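Local coordinates for protein sulfide-quinone reductase (Aquifex aeolicus, PDB 3HYW) that catalyses the oxidation of hydrogen sulfide by a quinone, with the help of bound FAD, and builds up polysulfur products, at residues 48-53 with 161-166; 136-141 with 244-249; 218-223 with 234-239; 259-264 with 271-276. One frame throughout, in Å; residues are numbered along the deposited sequence.

Contact 1: residues 48-53 with 161-166; sequences LAMGWR and YEFALM
Ala49 sets its CB 3.9 Å from Phe163 CE2, where the end of helix 45-50 meets helix 158-173. The site is buried near the flavin-binding Lys382, to which Glu162 is salt-bridged. Met50 follows and reaches two partners. Its chain bends at chi2 (-57°) and again at chi3 (-53°). Met50 SD lies 4.5 Å from the centroid of the Phe163 ring, an oblique Met-aromatic contact. Met50 CE is 3.9 Å from Met166 O. Met50 CG packs on Met166 CB, also at 3.9 Å. An alanine in place of Met50 would probably leave the Phe163 ring without its sulfur neighbour and open a gap beside Met166 CB. Gly51, with positive phi, ends the helix in a Schellman motif. The chain then presents Trp52 to Met166. Trp52 CZ3 touches Met166 CG at 3.7 Å. Met166 SD makes a second oblique Met-aromatic contact, 4.9 Å from the centroid of the six-membered ring. Met50 CB lies over one face of the indole. Trp52 NE1 bonds to Glu170, further along helix 158-173. Across the contact itself no hydrogen bond forms. The two segments are held by the fit of apolar side chains and by sulfur-ring packing.

Contact 2: residues 136-141 with 244-249; sequences LQELYA and PAKFTM
The Phe247 ring takes Leu136 CD2 over one face, off centre toward the rim. This is a CH-pi contact, 3.9 Å from CD2 to the ring centroid and 24° off the ring normal. The closest ring atom is Phe247 CZ, 3.6 Å from Leu136 CD2. Leu139 CD2 approaches the same ring obliquely. Its other methyl, Leu139 CD1, rests 4.1 Å from Phe247 CB. Phe247 CB points toward the helix, and CG stands anti to the backbone N (chi1 171°). An alanine in place of Phe247 would probably leave Leu136 CD2 without its ring face and open a gap between helix and strand. The second flat group, the Tyr140 ring, does not touch 244-249. Its neighbours here lie within its own helix: Leu136 O above one face, near the rim, and Gln137 OE1 in plane at its edge.

Lys246 and Glu138 form the solvent-exposed side. The Lys246 chain bends only at chi4 (-60°), and NZ comes 3.6 Å from Glu138 O. Lys246 NZ is 4.3 Å from Glu138 OE2, too far for a salt bridge, though the charges probably attract. The amine also makes a weak bond to Asn142 O, just past the helix.

Strand 247-255 belongs to a mixed sheet and runs beside strand 146-150, with Phe247 bonded through its backbone to Pro145 and Val147. Helix 126-141 packs on this sheet, where Leu139 also touches Val146, while Leu136 and Tyr140 reach on to helices 158-173 and 45-50.

Contact 3: residues 218-223 with 234-239; sequences IANVAV and EDLNGN
Ala222 and Glu234 form an antiparallel hydrogen-bonded pair at one end of a three-stranded antiparallel sheet. The strands are 222-226, 230-234 and 240-244, and the first two are joined as a hairpin. The pair has both of its backbone bonds. Ala222 N gives to Glu234 O at 2.9 Å, almost straight at 176°. Glu234 N gives to Ala222 O at 2.8 Å.

Two residues beyond the pair, the chains part. In place of a direct bond, a water bridges Asn220 and Leu236. It donates to Asn220 O at 2.7 Å and accepts from Leu236 N at 3.1 Å. Beside it, the side chains of Asn220 and Leu236 cross at about a right angle, with Leu236 CD1 3.7 Å from Asn220 CG. Pro305 touches both of these side chains. Val221 sits between the pair and the water. Its CB is 3.6 Å from Glu234 O, and CG1, anti to its carbonyl carbon (chi1 -65°), lies 4.1 Å from Asp235 CA.

The chain then makes a type I turn from Asp235 to Gly238 toward strand 240-244. Asp235 OD1 steadies it by accepting from Asn239 N at 3.0 Å, with a weak bond from Asn237 N. Glu234 OE1 is salt-bridged to Lys224.

The contact is thus mainly a polar backbone one. Where the chains separate, the water gives Asn220 O and Leu236 N a shared partner.

Contact 4: residues 259-264 with 271-276; sequences VVASAG and ANKMVI. With SO4 (sulfate ion), chain N.
Val260 packs on Lys273 and Val275, joining the short helix 258-261 to a loop shaped by an Asx turn. In that turn Asn272 OD1 accepts from Met274 N at 3.0 Å. Lys273 lies inside the turn, with positive phi.

The tight part centres on Val260. Its CG1, anti to the backbone N (chi1 173°), comes 3.3 Å from Lys273 O. This carbonyl is buried by the contact and has no polar partner in the model; the Val260 CG1 methyl lies against it. Val260 CG2 meets Val275 CG2 at 3.8 Å, and the two side chains cross at about a right angle. Val260 CG1 is 4.0 Å from Val275 CG2, so that one methyl touches both branches of Val260. Ile103, in the parallel sheet of the FAD-binding part of the protein, touches both valines, and the FAD-binding residue Thr105 is close to Val260.

The looser, partly exposed side is made by Ala261 and Lys273. The lysine chain is extended beyond CG and runs past Ala261 CB, which is 4.1 Å from Lys273 CD. These two side chains meet through carbon atoms alone. The lysine amine goes on to a salt bridge with Glu258 at the start of the helix.

Val259 touches the FAD. A sulfate, probably from the crystallisation liquor, sits at the start of the helix, where Lys77 and Lys108 also bind it. Val259 N gives to its O3 at 3.1 Å, with an angle of 144°.

Contacts 1 and 2 adjoin and share a core. Met50 and Phe163 of contact 1 touch Leu136, Tyr140, Phe247 and Met249 of contact 2, so helices 45-50, 126-141 and 158-173 and strand 247-255 pack together there. Both are apolar, but contact 1 uses sulfur and rings, while contact 2 ends in an exposed, charged side. Contact 3 lies nested within the chain loop closed by contact 2. It is partly exposed and alone bonds its segments through the backbone. Contact 4, across the chain's centre from contact 1, is partly buried on the FAD-binding sheet. Valines pack its tight side and a lysine stem its looser one, with no hydrogen bond between its segments.

Contact 1: residues 48-53 with 161-166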
# COMPACT_ATOMS: atom_id res chain seq x y z
N LEU A 48 1.04 13.35 -29.94
CA LEU A 48 1.39 13.23 -31.36
C LEU A 48 1.62 11.76 -31.73
O LEU A 48 1.17 11.30 -32.78
CB LEU A 48 2.62 14.07 -31.71
CG LEU A 48 3.03 14.16 -33.20
CD1 LEU A 48 2.01 14.96 -34.04
CD2 LEU A 48 4.41 14.76 -33.36
N ALA A 49 2.33 11.04 -30.86
CA ALA A 49 2.58 9.62 -31.06
C ALA A 49 1.29 8.80 -31.06
O ALA A 49 1.20 7.77 -31.73
CB ALA A 49 3.54 9.10 -30.01
N MET A 50 0.30 9.26 -30.31
CA MET A 50 -0.98 8.56 -30.26
C MET A 50 -1.88 8.91 -31.45
O MET A 50 -2.92 8.29 -31.65
CB MET A 50 -1.70 8.84 -28.94
CG MET A 50 -1.07 8.19 -27.71
SD MET A 50 -0.93 6.40 -27.84
CE MET A 50 -2.62 5.94 -28.23
N GLY A 51 -1.48 9.92 -32.22
CA GLY A 51 -2.28 10.40 -33.34
C GLY A 51 -3.36 11.36 -32.87
O GLY A 51 -4.33 11.63 -33.60
N TRP A 52 -3.19 11.88 -31.65
CA TRP A 52 -4.17 12.76 -31.04
C TRP A 52 -3.86 14.24 -31.32
O TRP A 52 -4.59 15.12 -30.89
CB TRP A 52 -4.27 12.51 -29.53
CG TRP A 52 -4.74 11.12 -29.15
CD1 TRP A 52 -5.25 10.15 -29.97
CD2 TRP A 52 -4.78 10.57 -27.82
NE1 TRP A 52 -5.57 9.03 -29.25
CE2 TRP A 52 -5.30 9.26 -27.93
CE3 TRP A 52 -4.41 11.06 -26.56
CZ2 TRP A 52 -5.47 8.43 -26.81
CZ3 TRP A 52 -4.58 10.23 -25.46
CH2 TRP A 52 -5.10 8.93 -25.59
N ARG A 53 -2.75 14.48 -32.03
CA ARG A 53 -2.38 15.83 -32.46
C ARG A 53 -1.87 15.79 -33.89
O ARG A 53 -1.36 14.76 -34.35
CB ARG A 53 -1.26 16.41 -31.58
CG ARG A 53 -1.59 16.59 -30.11
CD ARG A 53 -2.67 17.64 -29.85
NE ARG A 53 -2.72 17.93 -28.42
CZ ARG A 53 -3.43 17.25 -27.52
NH1 ARG A 53 -3.37 17.60 -26.24
NH2 ARG A 53 -4.19 16.22 -27.89
N TYR A 161 5.05 6.75 -18.60
CA TYR A 161 3.80 6.54 -17.87
C TYR A 161 2.59 7.08 -18.64
O TYR A 161 1.56 6.41 -18.74
CB TYR A 161 3.86 7.20 -16.50
CG TYR A 161 4.76 6.47 -15.55
CD1 TYR A 161 4.29 5.36 -14.84
CD2 TYR A 161 6.09 6.86 -15.36
CE1 TYR A 161 5.12 4.67 -13.98
CE2 TYR A 161 6.91 6.17 -14.49
CZ TYR A 161 6.42 5.08 -13.80
OH TYR A 161 7.22 4.39 -12.93
N GLU A 162 2.73 8.29 -19.19
CA GLU A 162 1.68 8.90 -20.00
C GLU A 162 1.32 8.03 -21.18
O GLU A 162 0.15 7.74 -21.41
CB GLU A 162 2.11 10.28 -20.53
CG GLU A 162 2.02 11.41 -19.56
CD GLU A 162 2.26 12.74 -20.25
OE1 GLU A 162 3.34 12.91 -20.86
OE2 GLU A 162 1.36 13.62 -20.20
N PHE A 163 2.34 7.63 -21.95
CA PHE A 163 2.14 6.85 -23.17
C PHE A 163 1.49 5.50 -22.88
O PHE A 163 0.61 5.05 -23.62
CB PHE A 163 3.47 6.66 -23.92
CG PHE A 163 3.33 5.96 -25.25
CD1 PHE A 163 3.51 4.58 -25.35
CD2 PHE A 163 2.99 6.67 -26.39
CE1 PHE A 163 3.36 3.92 -26.58
CE2 PHE A 163 2.84 6.03 -27.63
CZ PHE A 163 3.03 4.65 -27.72
N ALA A 164 1.93 4.84 -21.82
CA ALA A 164 1.35 3.56 -21.43
C ALA A 164 -0.14 3.69 -21.12
O ALA A 164 -0.95 2.87 -21.57
CB ALA A 164 2.11 2.98 -20.25
N LEU A 165 -0.51 4.72 -20.36
CA LEU A 165 -1.90 4.90 -19.95
C LEU A 165 -2.78 5.43 -21.08
O LEU A 165 -3.96 5.06 -21.18
CB LEU A 165 -1.99 5.74 -18.68
CG LEU A 165 -1.47 4.94 -17.48
CD1 LEU A 165 -1.11 5.82 -16.32
CD2 LEU A 165 -2.48 3.87 -17.06
N MET A 166 -2.19 6.25 -21.94
CA MET A 166 -2.84 6.74 -23.16
C MET A 166 -3.16 5.59 -24.12
O MET A 166 -4.24 5.55 -24.71
CB MET A 166 -1.95 7.76 -23.89
CG MET A 166 -1.83 9.09 -23.19
SD MET A 166 -0.81 10.26 -24.12
CE MET A 166 -1.01 11.69 -23.11

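Contact 2: residues 136-141 with 244-249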
# COMPACT_ATOMS: atom_id res chain seq x y z
N LEU A 136 1.98 2.02 -34.23
CA LEU A 136 0.79 1.75 -33.41
C LEU A 136 -0.38 1.22 -34.24
O LEU A 136 -1.11 0.32 -33.80
CB LEU A 136 0.37 3.00 -32.63
CG LEU A 136 1.09 3.27 -31.31
CD1 LEU A 136 0.70 4.62 -30.76
CD2 LEU A 136 0.80 2.18 -30.30
N GLN A 137 -0.56 1.78 -35.44
CA GLN A 137 -1.60 1.33 -36.36
C GLN A 137 -1.50 -0.18 -36.62
O GLN A 137 -2.52 -0.87 -36.68
CB GLN A 137 -1.54 2.12 -37.68
CG GLN A 137 -1.98 3.59 -37.57
CD GLN A 137 -3.46 3.76 -37.22
OE1 GLN A 137 -3.80 4.38 -36.21
NE2 GLN A 137 -4.34 3.20 -38.05
N GLU A 138 -0.27 -0.66 -36.74
CA GLU A 138 0.04 -2.08 -36.93
C GLU A 138 -0.33 -2.94 -35.70
O GLU A 138 -0.70 -4.11 -35.84
CB GLU A 138 1.53 -2.23 -37.26
CG GLU A 138 1.99 -3.65 -37.63
CD GLU A 138 3.52 -3.77 -37.76
OE1 GLU A 138 4.21 -2.73 -37.80
OE2 GLU A 138 4.01 -4.92 -37.82
N LEU A 139 -0.22 -2.36 -34.51
CA LEU A 139 -0.61 -3.05 -33.28
C LEU A 139 -2.13 -3.23 -33.17
O LEU A 139 -2.60 -4.28 -32.75
CB LEU A 139 -0.07 -2.31 -32.05
CG LEU A 139 -0.56 -2.81 -30.68
CD1 LEU A 139 0.09 -4.15 -30.30
CD2 LEU A 139 -0.32 -1.75 -29.62
N TYR A 140 -2.89 -2.20 -33.55
CA TYR A 140 -4.35 -2.26 -33.51
C TYR A 140 -4.88 -3.30 -34.51
O TYR A 140 -5.86 -4.00 -34.22
CB TYR A 140 -4.98 -0.89 -33.81
CG TYR A 140 -4.43 0.28 -33.02
CD1 TYR A 140 -4.15 1.50 -33.65
CD2 TYR A 140 -4.21 0.19 -31.64
CE1 TYR A 140 -3.66 2.59 -32.94
CE2 TYR A 140 -3.71 1.28 -30.91
CZ TYR A 140 -3.44 2.47 -31.57
OH TYR A 140 -2.95 3.55 -30.87
N ALA A 141 -4.23 -3.38 -35.67
CA ALA A 141 -4.57 -4.34 -36.71
C ALA A 141 -4.26 -5.77 -36.27
O ALA A 141 -5.07 -6.67 -36.47
CB ALA A 141 -3.82 -4.00 -38.00
N PRO A 244 7.83 -11.35 -23.78
CA PRO A 244 7.39 -11.23 -25.17
C PRO A 244 6.81 -9.86 -25.51
O PRO A 244 6.15 -9.24 -24.67
CB PRO A 244 6.32 -12.32 -25.30
CG PRO A 244 5.85 -12.59 -23.93
CD PRO A 244 6.97 -12.26 -23.00
N ALA A 245 7.08 -9.39 -26.72
CA ALA A 245 6.65 -8.06 -27.14
C ALA A 245 6.47 -7.95 -28.65
O ALA A 245 7.38 -8.28 -29.42
CB ALA A 245 7.63 -7.02 -26.67
N LYS A 246 5.30 -7.48 -29.07
CA LYS A 246 5.05 -7.19 -30.48
C LYS A 246 5.24 -5.69 -30.75
O LYS A 246 5.67 -5.29 -31.84
CB LYS A 246 3.64 -7.64 -30.88
CG LYS A 246 3.30 -7.38 -32.34
CD LYS A 246 2.08 -8.15 -32.80
CE LYS A 246 1.86 -7.96 -34.30
NZ LYS A 246 1.65 -6.52 -34.66
N PHE A 247 4.94 -4.87 -29.75
CA PHE A 247 5.18 -3.43 -29.83
C PHE A 247 5.85 -2.96 -28.55
O PHE A 247 5.44 -3.33 -27.46
CB PHE A 247 3.87 -2.67 -30.06
CG PHE A 247 4.00 -1.18 -29.93
CD1 PHE A 247 3.92 -0.56 -28.68
CD2 PHE A 247 4.23 -0.38 -31.05
CE1 PHE A 247 4.06 0.83 -28.55
CE2 PHE A 247 4.37 1.01 -30.93
CZ PHE A 247 4.29 1.61 -29.68
N THR A 248 6.89 -2.14 -28.70
CA THR A 248 7.54 -1.51 -27.55
C THR A 248 7.71 0.00 -27.73
O THR A 248 7.77 0.51 -28.86
CB THR A 248 8.94 -2.12 -27.24
OG1 THR A 248 9.84 -1.86 -28.31
CG2 THR A 248 8.85 -3.62 -27.01
N MET A 249 7.78 0.70 -26.61
CA MET A 249 8.13 2.11 -26.58
C MET A 249 9.01 2.31 -25.36
O MET A 249 8.54 2.20 -24.23
CB MET A 249 6.87 2.99 -26.51
CG MET A 249 7.07 4.46 -26.91
SD MET A 249 8.23 5.40 -25.89
CE MET A 249 7.32 5.58 -24.35

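Contact 3: residues 218-223 with 234-239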
# COMPACT_ATOMS: atom_id res chain seq x y z
N ILE A 218 7.43 -4.34 -13.98
CA ILE A 218 8.68 -4.83 -13.45
C ILE A 218 9.54 -3.59 -13.22
O ILE A 218 9.83 -2.85 -14.16
CB ILE A 218 9.39 -5.80 -14.43
CG1 ILE A 218 8.42 -6.88 -14.93
CG2 ILE A 218 10.63 -6.40 -13.79
CD1 ILE A 218 8.86 -7.61 -16.19
N ALA A 219 9.93 -3.36 -11.98
CA ALA A 219 10.76 -2.22 -11.63
C ALA A 219 12.13 -2.70 -11.17
O ALA A 219 12.32 -3.89 -10.91
CB ALA A 219 10.09 -1.37 -10.55
N ASN A 220 13.08 -1.77 -11.09
CA ASN A 220 14.40 -2.05 -10.54
C ASN A 220 15.21 -3.05 -11.37
O ASN A 220 15.97 -3.86 -10.83
CB ASN A 220 14.29 -2.52 -9.07
CG ASN A 220 15.44 -2.04 -8.22
OD1 ASN A 220 16.10 -1.05 -8.53
ND2 ASN A 220 15.69 -2.74 -7.12
N VAL A 221 15.04 -2.98 -12.69
CA VAL A 221 15.76 -3.87 -13.60
C VAL A 221 16.39 -3.06 -14.72
O VAL A 221 16.00 -1.92 -14.97
CB VAL A 221 14.85 -4.99 -14.20
CG1 VAL A 221 14.36 -5.95 -13.11
CG2 VAL A 221 13.68 -4.40 -14.97
N ALA A 222 17.36 -3.66 -15.40
CA ALA A 222 18.08 -3.00 -16.47
C ALA A 222 17.72 -3.65 -17.80
O ALA A 222 18.11 -4.79 -18.07
CB ALA A 222 19.60 -3.09 -16.22
N VAL A 223 16.95 -2.93 -18.61
CA VAL A 223 16.64 -3.37 -19.97
C VAL A 223 17.94 -3.39 -20.76
O VAL A 223 18.65 -2.37 -20.84
CB VAL A 223 15.60 -2.45 -20.65
CG1 VAL A 223 15.36 -2.86 -22.10
CG2 VAL A 223 14.30 -2.47 -19.88
N GLU A 234 17.84 -7.44 -17.22
CA GLU A 234 18.69 -8.06 -16.22
C GLU A 234 18.28 -7.55 -14.84
O GLU A 234 18.14 -6.34 -14.63
CB GLU A 234 20.15 -7.69 -16.51
CG GLU A 234 21.19 -8.46 -15.73
CD GLU A 234 22.60 -8.08 -16.14
OE1 GLU A 234 22.87 -7.94 -17.35
OE2 GLU A 234 23.46 -7.93 -15.24
N ASP A 235 18.07 -8.47 -13.90
CA ASP A 235 17.81 -8.04 -12.52
C ASP A 235 19.11 -7.71 -11.79
O ASP A 235 20.19 -7.78 -12.38
CB ASP A 235 16.92 -9.04 -11.75
CG ASP A 235 17.56 -10.42 -11.58
OD1 ASP A 235 18.80 -10.55 -11.63
OD2 ASP A 235 16.79 -11.38 -11.37
N LEU A 236 18.99 -7.32 -10.52
CA LEU A 236 20.15 -6.92 -9.72
C LEU A 236 21.04 -8.08 -9.29
O LEU A 236 22.17 -7.86 -8.83
CB LEU A 236 19.70 -6.10 -8.50
CG LEU A 236 19.37 -4.64 -8.79
CD1 LEU A 236 18.43 -4.12 -7.75
CD2 LEU A 236 20.64 -3.79 -8.85
N ASN A 237 20.54 -9.30 -9.43
CA ASN A 237 21.34 -10.50 -9.21
C ASN A 237 22.17 -10.87 -10.45
O ASN A 237 22.94 -11.83 -10.42
CB ASN A 237 20.46 -11.69 -8.80
CG ASN A 237 19.75 -11.48 -7.47
OD1 ASN A 237 18.70 -12.07 -7.22
ND2 ASN A 237 20.33 -10.65 -6.61
N GLY A 238 21.98 -10.12 -11.53
CA GLY A 238 22.70 -10.35 -12.78
C GLY A 238 22.05 -11.39 -13.68
O GLY A 238 22.57 -11.71 -14.76
N ASN A 239 20.90 -11.90 -13.25
CA ASN A 239 20.13 -12.87 -14.02
C ASN A 239 19.32 -12.20 -15.12
O ASN A 239 18.64 -11.20 -14.87
CB ASN A 239 19.21 -13.68 -13.10
CG ASN A 239 19.98 -14.39 -12.00
OD1 ASN A 239 21.06 -14.92 -12.24
ND2 ASN A 239 19.42 -14.39 -10.80
O HOH W 1 16.14 -6.35 -9.87

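Contact 4: residues 259-264 with 271-276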
# COMPACT_ATOMS: atom_id res chain seq x y z
N VAL A 259 28.54 19.91 -29.66
CA VAL A 259 28.81 21.35 -29.57
C VAL A 259 29.28 21.74 -28.15
O VAL A 259 30.17 22.57 -27.99
CB VAL A 259 27.60 22.23 -30.04
CG1 VAL A 259 26.38 22.02 -29.17
CG2 VAL A 259 27.98 23.70 -30.09
N VAL A 260 28.68 21.12 -27.14
CA VAL A 260 29.11 21.34 -25.76
C VAL A 260 30.49 20.72 -25.52
O VAL A 260 31.39 21.38 -25.00
CB VAL A 260 28.07 20.85 -24.73
CG1 VAL A 260 28.61 20.93 -23.32
CG2 VAL A 260 26.81 21.70 -24.82
N ALA A 261 30.66 19.46 -25.93
CA ALA A 261 31.95 18.76 -25.86
C ALA A 261 33.10 19.56 -26.50
O ALA A 261 34.23 19.49 -26.04
CB ALA A 261 31.84 17.37 -26.50
N SER A 262 32.78 20.32 -27.54
CA SER A 262 33.78 21.12 -28.25
C SER A 262 34.40 22.25 -27.41
O SER A 262 35.50 22.71 -27.70
CB SER A 262 33.20 21.68 -29.55
OG SER A 262 32.29 22.74 -29.29
N ALA A 263 33.70 22.68 -26.36
CA ALA A 263 34.17 23.78 -25.50
C ALA A 263 35.18 23.33 -24.43
O ALA A 263 35.73 24.16 -23.69
CB ALA A 263 32.97 24.49 -24.86
N GLY A 264 35.41 22.03 -24.34
CA GLY A 264 36.42 21.48 -23.43
C GLY A 264 35.85 21.08 -22.09
O GLY A 264 34.66 21.32 -21.81
N ALA A 271 31.50 12.95 -17.82
CA ALA A 271 30.65 11.76 -17.77
C ALA A 271 29.51 11.73 -18.78
O ALA A 271 29.13 10.66 -19.24
CB ALA A 271 30.10 11.57 -16.35
N ASN A 272 28.97 12.90 -19.14
CA ASN A 272 27.75 12.96 -19.95
C ASN A 272 27.70 14.04 -21.04
O ASN A 272 26.74 14.09 -21.81
CB ASN A 272 26.52 13.08 -19.05
CG ASN A 272 26.66 14.19 -18.01
OD1 ASN A 272 27.09 15.30 -18.33
ND2 ASN A 272 26.29 13.89 -16.77
N LYS A 273 28.73 14.89 -21.10
CA LYS A 273 28.81 15.99 -22.09
C LYS A 273 27.76 17.08 -21.87
O LYS A 273 27.52 17.91 -22.75
CB LYS A 273 28.79 15.46 -23.53
CG LYS A 273 30.04 14.70 -23.96
CD LYS A 273 29.86 14.02 -25.32
CE LYS A 273 31.14 13.33 -25.77
NZ LYS A 273 30.94 12.51 -26.99
N MET A 274 27.14 17.09 -20.70
CA MET A 274 26.19 18.13 -20.36
C MET A 274 26.92 19.35 -19.81
O MET A 274 28.10 19.25 -19.43
CB MET A 274 25.14 17.62 -19.38
CG MET A 274 24.14 16.70 -20.04
SD MET A 274 22.79 16.20 -18.97
CE MET A 274 23.51 14.96 -17.98
N VAL A 275 26.23 20.49 -19.79
CA VAL A 275 26.86 21.76 -19.40
C VAL A 275 27.12 21.85 -17.89
O VAL A 275 26.20 21.75 -17.08
CB VAL A 275 26.02 22.99 -19.84
CG1 VAL A 275 26.77 24.28 -19.53
CG2 VAL A 275 25.69 22.90 -21.35
N ILE A 276 28.38 22.07 -17.53
CA ILE A 276 28.75 22.30 -16.14
C ILE A 276 28.23 23.68 -15.73
O ILE A 276 28.59 24.70 -16.32
CB ILE A 276 30.27 22.19 -15.90
CG1 ILE A 276 30.79 20.82 -16.37
CG2 ILE A 276 30.61 22.44 -14.41
CD1 ILE A 276 32.33 20.71 -16.45
S SO4 N . 25.34 17.98 -31.86
O1 SO4 N . 25.48 17.51 -33.22
O2 SO4 N . 25.58 16.84 -30.98
O3 SO4 N . 26.30 19.05 -31.58
O4 SO4 N . 23.98 18.48 -31.68